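PDB 4HN7: signal transduction protein PmrD from Escherichia coli, which interacts with the phosphorylated response regulator BasR to mediate transcriptional induction of BasR-activated genes, inducing polymyxin resistance in some natural isolates. Local coordinates for residues Met1-Cys9 and Leu19-Met30; Asp44-Leu53 and Ile56-Val66. All coordinates share one frame; numbering follows the deposited sequence.

Contact 1 of 2, residues Met1-Cys9 and Leu19-Met30; sequences MEWLVKKSC and LMLCDAGGAIKM
The carbonyl oxygen of Met-20 is gripped by two successive amides of the first strand: Lys-6 N lies 2.8 Å from Met-20 O, and a weak, longer bond comes from Lys-7 N. Two residues facing one make a classic beta bulge, which shifts the register by one between Val-5 and Lys-7. Beyond it Met-20 N returns a bond to Lys-7 O, while on the other side Leu-4 N meets Cys-22 O at 2.9 Å in an almost straight line (177°). Strands 3-9 and 16-23 form the first hairpin of the closed antiparallel barrel. Val-5, Leu-19 and Leu-21 make one buried apolar face, as branched aliphatic residues suit; Val-5 CG2 packs on Leu-21 CD2 at 3.7 Å. With its CG beside the backbone N (chi1 -66°), Trp-3 brings CE3 and CZ3 obliquely over Asp-23 N and Leu-21 CB; CZ3 touches Met-30 CG at 3.7 Å, and Ile-28 O lies at the ring edge. On the other face Lys-6 and Lys-7 lie over the buried Met-20 and Cys-22. Lys-7 crosses Met-20 obliquely, its CE a tight 3.3 Å from Met-20 CE. Lys-7 also makes a cation-pi contact with Trp-77 of helix 74-84, and a disulfide joins Cys-9 to Cys-81 of that helix.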
# COMPACT_ATOMS: atom_id res chain seq x y z
N MET A 1 7.61 5.90 14.76
CA MET A 1 8.85 6.50 14.20
C MET A 1 8.94 6.39 12.70
O MET A 1 8.63 5.38 12.08
CB MET A 1 10.10 5.82 14.77
CG MET A 1 10.46 6.25 16.15
SD MET A 1 12.01 5.49 16.59
CE MET A 1 12.17 6.10 18.28
N GLU A 2 9.48 7.46 12.16
CA GLU A 2 9.84 7.54 10.79
C GLU A 2 11.29 7.18 10.71
O GLU A 2 12.04 7.38 11.66
CB GLU A 2 9.57 8.94 10.33
CG GLU A 2 8.07 9.29 10.37
CD GLU A 2 7.74 10.71 9.87
OE1 GLU A 2 8.57 11.60 10.11
OE2 GLU A 2 6.67 10.98 9.27
N TRP A 3 11.70 6.65 9.57
CA TRP A 3 13.02 6.09 9.43
C TRP A 3 13.51 6.64 8.18
O TRP A 3 12.77 6.74 7.26
CB TRP A 3 12.91 4.60 9.29
CG TRP A 3 12.38 3.96 10.55
CD1 TRP A 3 11.07 3.64 10.84
CD2 TRP A 3 13.16 3.63 11.73
NE1 TRP A 3 11.00 3.14 12.13
CE2 TRP A 3 12.27 3.11 12.68
CE3 TRP A 3 14.52 3.69 12.06
CZ2 TRP A 3 12.70 2.68 13.92
CZ3 TRP A 3 14.94 3.27 13.29
CH2 TRP A 3 14.05 2.75 14.20
N LEU A 4 14.78 6.97 8.13
CA LEU A 4 15.40 7.37 6.89
C LEU A 4 16.21 6.20 6.35
O LEU A 4 17.00 5.61 7.06
CB LEU A 4 16.29 8.55 7.17
CG LEU A 4 16.01 9.83 6.39
CD1 LEU A 4 14.80 9.75 5.48
CD2 LEU A 4 15.83 11.00 7.36
N VAL A 5 16.01 5.84 5.11
CA VAL A 5 16.80 4.77 4.55
C VAL A 5 18.20 5.25 4.27
O VAL A 5 18.37 6.03 3.37
CB VAL A 5 16.22 4.32 3.24
CG1 VAL A 5 17.05 3.17 2.66
CG2 VAL A 5 14.76 3.96 3.43
N LYS A 6 19.19 4.78 5.02
CA LYS A 6 20.59 5.18 4.84
C LYS A 6 21.33 4.33 3.83
O LYS A 6 22.26 4.82 3.26
CB LYS A 6 21.37 5.12 6.14
CG LYS A 6 21.11 6.29 7.11
CD LYS A 6 21.61 7.61 6.55
CE LYS A 6 22.65 8.25 7.47
NZ LYS A 6 23.68 9.04 6.70
N LYS A 7 20.93 3.08 3.64
CA LYS A 7 21.58 2.18 2.70
C LYS A 7 20.60 1.16 2.28
O LYS A 7 19.86 0.71 3.10
CB LYS A 7 22.66 1.34 3.34
CG LYS A 7 23.77 2.06 4.07
CD LYS A 7 24.33 1.12 5.13
CE LYS A 7 25.65 1.57 5.71
NZ LYS A 7 26.79 1.04 4.92
N SER A 8 20.67 0.71 1.03
CA SER A 8 19.79 -0.30 0.39
C SER A 8 20.61 -1.43 -0.27
O SER A 8 21.80 -1.30 -0.53
CB SER A 8 18.84 0.35 -0.63
OG SER A 8 18.07 -0.60 -1.34
N CYS A 9 19.94 -2.54 -0.52
CA CYS A 9 20.58 -3.83 -0.78
C CYS A 9 19.45 -4.68 -1.33
O CYS A 9 18.33 -4.69 -0.79
CB CYS A 9 21.14 -4.43 0.52
SG CYS A 9 22.65 -5.44 0.37
N LEU A 19 17.66 -3.11 4.32
CA LEU A 19 17.78 -1.68 4.44
C LEU A 19 18.47 -1.33 5.73
O LEU A 19 18.22 -1.91 6.73
CB LEU A 19 16.40 -1.02 4.44
CG LEU A 19 15.49 -1.18 3.24
CD1 LEU A 19 14.21 -0.48 3.62
CD2 LEU A 19 16.02 -0.63 1.92
N MET A 20 19.35 -0.37 5.68
CA MET A 20 19.84 0.20 6.87
C MET A 20 19.01 1.48 7.00
O MET A 20 18.78 2.18 6.05
CB MET A 20 21.34 0.46 6.73
CG MET A 20 22.09 0.57 8.06
SD MET A 20 22.19 2.22 8.79
CE MET A 20 23.83 2.70 8.24
N LEU A 21 18.50 1.72 8.19
CA LEU A 21 17.55 2.78 8.46
C LEU A 21 18.06 3.51 9.66
O LEU A 21 18.66 2.93 10.49
CB LEU A 21 16.22 2.16 8.83
CG LEU A 21 15.51 1.27 7.84
CD1 LEU A 21 14.43 0.60 8.63
CD2 LEU A 21 14.94 2.07 6.66
N CYS A 22 17.88 4.80 9.78
CA CYS A 22 18.11 5.37 11.07
C CYS A 22 16.99 6.35 11.39
O CYS A 22 16.42 6.94 10.49
CB CYS A 22 19.47 5.97 11.15
SG CYS A 22 19.50 7.64 10.53
N ASP A 23 16.65 6.45 12.68
CA ASP A 23 15.66 7.39 13.21
C ASP A 23 16.14 8.89 13.04
O ASP A 23 17.31 9.14 12.84
CB ASP A 23 15.22 6.93 14.66
CG ASP A 23 15.94 7.62 15.81
OD1 ASP A 23 15.26 7.91 16.84
OD2 ASP A 23 17.16 7.87 15.76
N ALA A 24 15.20 9.86 13.02
CA ALA A 24 15.52 11.31 13.01
C ALA A 24 16.07 11.72 14.33
O ALA A 24 15.37 11.82 15.33
CB ALA A 24 14.27 12.11 12.77
N GLY A 25 17.34 12.01 14.36
CA GLY A 25 18.01 11.91 15.64
C GLY A 25 19.21 11.05 15.39
O GLY A 25 20.33 11.39 15.78
N GLY A 26 18.96 9.93 14.70
CA GLY A 26 19.99 8.97 14.28
C GLY A 26 20.68 8.34 15.47
O GLY A 26 21.79 7.77 15.35
N ALA A 27 20.04 8.45 16.63
CA ALA A 27 20.44 7.70 17.78
C ALA A 27 20.48 6.22 17.41
O ALA A 27 21.47 5.56 17.59
CB ALA A 27 19.43 7.96 18.91
N ILE A 28 19.41 5.78 16.77
CA ILE A 28 19.07 4.41 16.52
C ILE A 28 19.18 4.05 15.05
O ILE A 28 18.57 4.67 14.24
CB ILE A 28 17.64 4.19 16.98
CG1 ILE A 28 17.52 4.66 18.42
CG2 ILE A 28 17.29 2.73 16.87
CD1 ILE A 28 16.12 4.95 18.89
N LYS A 29 19.96 3.03 14.71
CA LYS A 29 20.16 2.59 13.36
C LYS A 29 19.77 1.14 13.38
O LYS A 29 20.05 0.48 14.34
CB LYS A 29 21.61 2.74 12.98
CG LYS A 29 22.19 4.07 13.39
CD LYS A 29 23.43 4.42 12.60
CE LYS A 29 24.03 5.76 13.03
NZ LYS A 29 23.57 6.93 12.19
N MET A 30 19.10 0.64 12.35
CA MET A 30 18.53 -0.69 12.36
C MET A 30 18.86 -1.24 11.01
O MET A 30 19.20 -0.50 10.13
CB MET A 30 17.00 -0.68 12.52
CG MET A 30 16.47 -0.11 13.81
SD MET A 30 16.67 -1.10 15.33
CE MET A 30 15.46 -2.35 14.99

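Contact 2 of 2, residues Asp44-Leu53 and Ile56-Val66; sequences DLLSPLQNAL and INREKLHTVKV
With CG beside the backbone N (chi1 -65°), Asn-57 curls its side chain back over Asp-44 and Leu-45, although its CB starts out away from them. OD1 then accepts from Leu-45 N at 3.0 Å with a straight N-H (180°), the donor tilted out of the amide's carbonyl plane. Asn-57 N in turn gives a bond to Leu-45 O, so one residue serves both polar backbone atoms of Leu-45. Its ND2 makes a weak bond to Asp-44 OD2 at 3.4 Å, carboxylate and amide planes standing 79° apart; Asp-44 OD1 is held by Lys-41 N. Asn-57 and Arg-58 are the central pair of a type I' turn, whose positive phi values asparagine tolerates well. Arg-58 lays CD against Leu-45 CD2 at 3.8 Å, and its guanidinium edge faces Ser-47 CB before reaching Glu-2. Inside the barrel Leu-46 lies side by side with Ile-56 and crosses Val-64 at about a right angle, its CD2 3.8 Å from both Ile-56 CG1 and Val-64 CG1. Farther along, Leu-49 CD1 rests on Thr-63 CG2, and Val-66 N binds Ala-52 O at 3.1 Å. The Asn-57 bonds thus hold the turn to the start of strand 45-50, while packing of the buried aliphatic Leu-46, Ile-56 and Val-64 probably adds apolar cohesion.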
# COMPACT_ATOMS: atom_id res chain seq x y z
N ASP A 44 15.06 7.99 1.13
CA ASP A 44 13.64 7.84 1.41
C ASP A 44 13.27 7.81 2.91
O ASP A 44 14.05 7.45 3.81
CB ASP A 44 13.06 6.64 0.70
CG ASP A 44 12.99 6.84 -0.82
OD1 ASP A 44 12.55 5.93 -1.57
OD2 ASP A 44 13.38 7.93 -1.27
N LEU A 45 12.08 8.32 3.16
CA LEU A 45 11.48 8.32 4.46
C LEU A 45 10.45 7.18 4.47
O LEU A 45 9.62 7.07 3.57
CB LEU A 45 10.73 9.63 4.66
CG LEU A 45 9.92 9.87 5.93
CD1 LEU A 45 10.85 10.19 7.03
CD2 LEU A 45 8.97 11.01 5.75
N LEU A 46 10.48 6.38 5.53
CA LEU A 46 9.41 5.41 5.81
C LEU A 46 8.61 5.80 7.03
O LEU A 46 9.19 5.95 8.08
CB LEU A 46 10.00 4.04 6.07
CG LEU A 46 10.79 3.51 4.90
CD1 LEU A 46 11.57 2.36 5.44
CD2 LEU A 46 9.89 3.08 3.77
N SER A 47 7.31 5.94 6.91
CA SER A 47 6.50 6.43 8.00
C SER A 47 5.53 5.36 8.34
O SER A 47 4.94 4.77 7.45
CB SER A 47 5.77 7.67 7.53
OG SER A 47 6.31 8.06 6.25
N PRO A 48 5.33 5.10 9.63
CA PRO A 48 4.39 4.09 10.10
C PRO A 48 2.98 4.34 9.66
O PRO A 48 2.55 5.45 9.73
CB PRO A 48 4.44 4.23 11.60
CG PRO A 48 4.91 5.61 11.81
CD PRO A 48 5.88 5.87 10.74
N LEU A 49 2.31 3.31 9.15
CA LEU A 49 0.85 3.27 8.99
C LEU A 49 0.16 2.43 10.09
O LEU A 49 -0.78 2.85 10.77
CB LEU A 49 0.45 2.61 7.66
CG LEU A 49 0.68 3.44 6.40
CD1 LEU A 49 0.40 2.65 5.14
CD2 LEU A 49 -0.22 4.65 6.46
N GLN A 50 0.65 1.22 10.22
CA GLN A 50 0.06 0.19 11.01
C GLN A 50 1.23 -0.70 11.51
O GLN A 50 2.40 -0.25 11.55
CB GLN A 50 -0.93 -0.54 10.15
CG GLN A 50 -1.23 -1.93 10.61
CD GLN A 50 -2.44 -2.46 9.98
OE1 GLN A 50 -2.40 -3.54 9.42
NE2 GLN A 50 -3.53 -1.72 10.04
N ASN A 51 0.93 -1.92 11.92
CA ASN A 51 1.90 -2.73 12.62
C ASN A 51 2.79 -3.22 11.53
O ASN A 51 2.30 -3.95 10.67
CB ASN A 51 1.24 -3.93 13.34
CG ASN A 51 0.58 -3.57 14.68
OD1 ASN A 51 0.95 -4.13 15.71
ND2 ASN A 51 -0.42 -2.67 14.66
N ALA A 52 4.05 -2.78 11.49
CA ALA A 52 4.99 -3.22 10.43
C ALA A 52 4.59 -2.86 9.00
O ALA A 52 5.20 -3.33 8.08
CB ALA A 52 5.22 -4.71 10.53
N LEU A 53 3.57 -2.03 8.83
CA LEU A 53 3.22 -1.48 7.53
C LEU A 53 3.63 -0.01 7.57
O LEU A 53 3.35 0.70 8.52
CB LEU A 53 1.74 -1.66 7.24
CG LEU A 53 1.40 -1.57 5.78
CD1 LEU A 53 2.02 -2.65 4.97
CD2 LEU A 53 -0.08 -1.67 5.59
N ILE A 56 6.22 4.98 1.93
CA ILE A 56 7.44 5.56 1.43
C ILE A 56 7.16 7.02 1.14
O ILE A 56 6.26 7.35 0.36
CB ILE A 56 7.92 4.80 0.15
CG1 ILE A 56 8.07 3.29 0.45
CG2 ILE A 56 9.26 5.35 -0.36
CD1 ILE A 56 7.86 2.42 -0.78
N ASN A 57 7.90 7.91 1.77
CA ASN A 57 7.80 9.38 1.49
C ASN A 57 6.36 9.86 1.63
O ASN A 57 5.82 10.64 0.84
CB ASN A 57 8.31 9.68 0.10
CG ASN A 57 9.76 9.42 -0.06
OD1 ASN A 57 10.55 9.52 0.88
ND2 ASN A 57 10.13 9.06 -1.26
N ARG A 58 5.74 9.35 2.67
CA ARG A 58 4.45 9.72 3.09
C ARG A 58 3.41 9.48 2.05
O ARG A 58 2.33 10.03 2.14
CB ARG A 58 4.49 11.14 3.60
CG ARG A 58 4.61 11.17 5.11
CD ARG A 58 5.38 12.34 5.69
NE ARG A 58 4.49 13.10 6.58
CZ ARG A 58 4.03 12.70 7.76
NH1 ARG A 58 4.38 11.52 8.26
NH2 ARG A 58 3.22 13.52 8.44
N GLU A 59 3.70 8.60 1.09
CA GLU A 59 2.70 8.15 0.13
C GLU A 59 2.02 6.89 0.59
O GLU A 59 2.55 5.84 0.38
CB GLU A 59 3.38 7.84 -1.18
CG GLU A 59 3.91 9.06 -1.84
CD GLU A 59 4.38 8.75 -3.22
OE1 GLU A 59 5.63 8.73 -3.41
OE2 GLU A 59 3.49 8.50 -4.06
N LYS A 60 0.83 7.02 1.17
CA LYS A 60 0.11 5.89 1.80
C LYS A 60 -0.09 4.71 0.87
O LYS A 60 -0.15 3.56 1.32
CB LYS A 60 -1.27 6.34 2.23
CG LYS A 60 -1.26 7.21 3.45
CD LYS A 60 -2.65 7.73 3.72
CE LYS A 60 -2.62 8.80 4.78
NZ LYS A 60 -1.75 8.33 5.88
N LEU A 61 -0.20 5.01 -0.41
CA LEU A 61 -0.36 4.03 -1.47
C LEU A 61 0.91 3.27 -1.79
O LEU A 61 0.85 2.31 -2.56
CB LEU A 61 -0.80 4.75 -2.74
CG LEU A 61 -2.17 4.43 -3.33
CD1 LEU A 61 -3.18 4.08 -2.28
CD2 LEU A 61 -2.61 5.61 -4.16
N HIS A 62 2.06 3.70 -1.27
CA HIS A 62 3.29 3.02 -1.54
C HIS A 62 3.76 2.38 -0.27
O HIS A 62 4.60 2.91 0.41
CB HIS A 62 4.27 4.02 -2.04
CG HIS A 62 3.91 4.55 -3.38
ND1 HIS A 62 4.82 5.19 -4.18
CD2 HIS A 62 2.75 4.51 -4.07
CE1 HIS A 62 4.22 5.54 -5.31
NE2 HIS A 62 2.96 5.15 -5.25
N THR A 63 3.22 1.22 0.02
CA THR A 63 3.45 0.60 1.27
C THR A 63 4.62 -0.33 1.22
O THR A 63 5.09 -0.71 0.15
CB THR A 63 2.22 -0.13 1.68
OG1 THR A 63 1.89 -0.96 0.60
CG2 THR A 63 1.07 0.81 1.87
N VAL A 64 5.19 -0.60 2.41
CA VAL A 64 6.23 -1.61 2.58
C VAL A 64 5.99 -2.38 3.86
O VAL A 64 5.52 -1.82 4.83
CB VAL A 64 7.69 -1.08 2.54
CG1 VAL A 64 7.77 0.37 2.21
CG2 VAL A 64 8.41 -1.34 3.82
N LYS A 65 6.32 -3.68 3.85
CA LYS A 65 6.06 -4.60 4.99
C LYS A 65 7.43 -4.86 5.50
O LYS A 65 8.32 -5.16 4.68
CB LYS A 65 5.41 -5.91 4.51
CG LYS A 65 4.25 -6.51 5.35
CD LYS A 65 3.51 -7.65 4.60
CE LYS A 65 1.97 -7.77 4.84
NZ LYS A 65 1.07 -8.45 3.80
N VAL A 66 7.64 -4.67 6.80
CA VAL A 66 8.88 -5.06 7.44
C VAL A 66 8.76 -6.52 7.79
O VAL A 66 7.91 -6.87 8.52
CB VAL A 66 9.13 -4.32 8.74
CG1 VAL A 66 10.31 -4.89 9.44
CG2 VAL A 66 9.39 -2.87 8.48

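Overall arrangement
Contact 1 closes before contact 2 opens along the chain, and their centres lie 13 Å apart in one antiparallel sheet, ordered 3-9, 16-23, 29-35, 63-71, 53-56, 45-50. The sheet closes into a barrel where strand 3-9 meets strand 45-50: Val-5 N lies 2.9 Å from Asp-44 O, a probable hydrogen bond, and Glu-2 OE2 forms a salt bridge with Arg-58 NH1 at 2.6 Å. Strands 29-35 and 63-71 are also neighbours, linking the two halves of the sheet on the other side. Contact 1 thus carries the disulfide and the helix 74-84 side, whereas part of contact 2 lies at the dimer interface, where Lys-60 and Gln-50 hydrogen-bond to Gln-50 and Lys-60 of the second subunit.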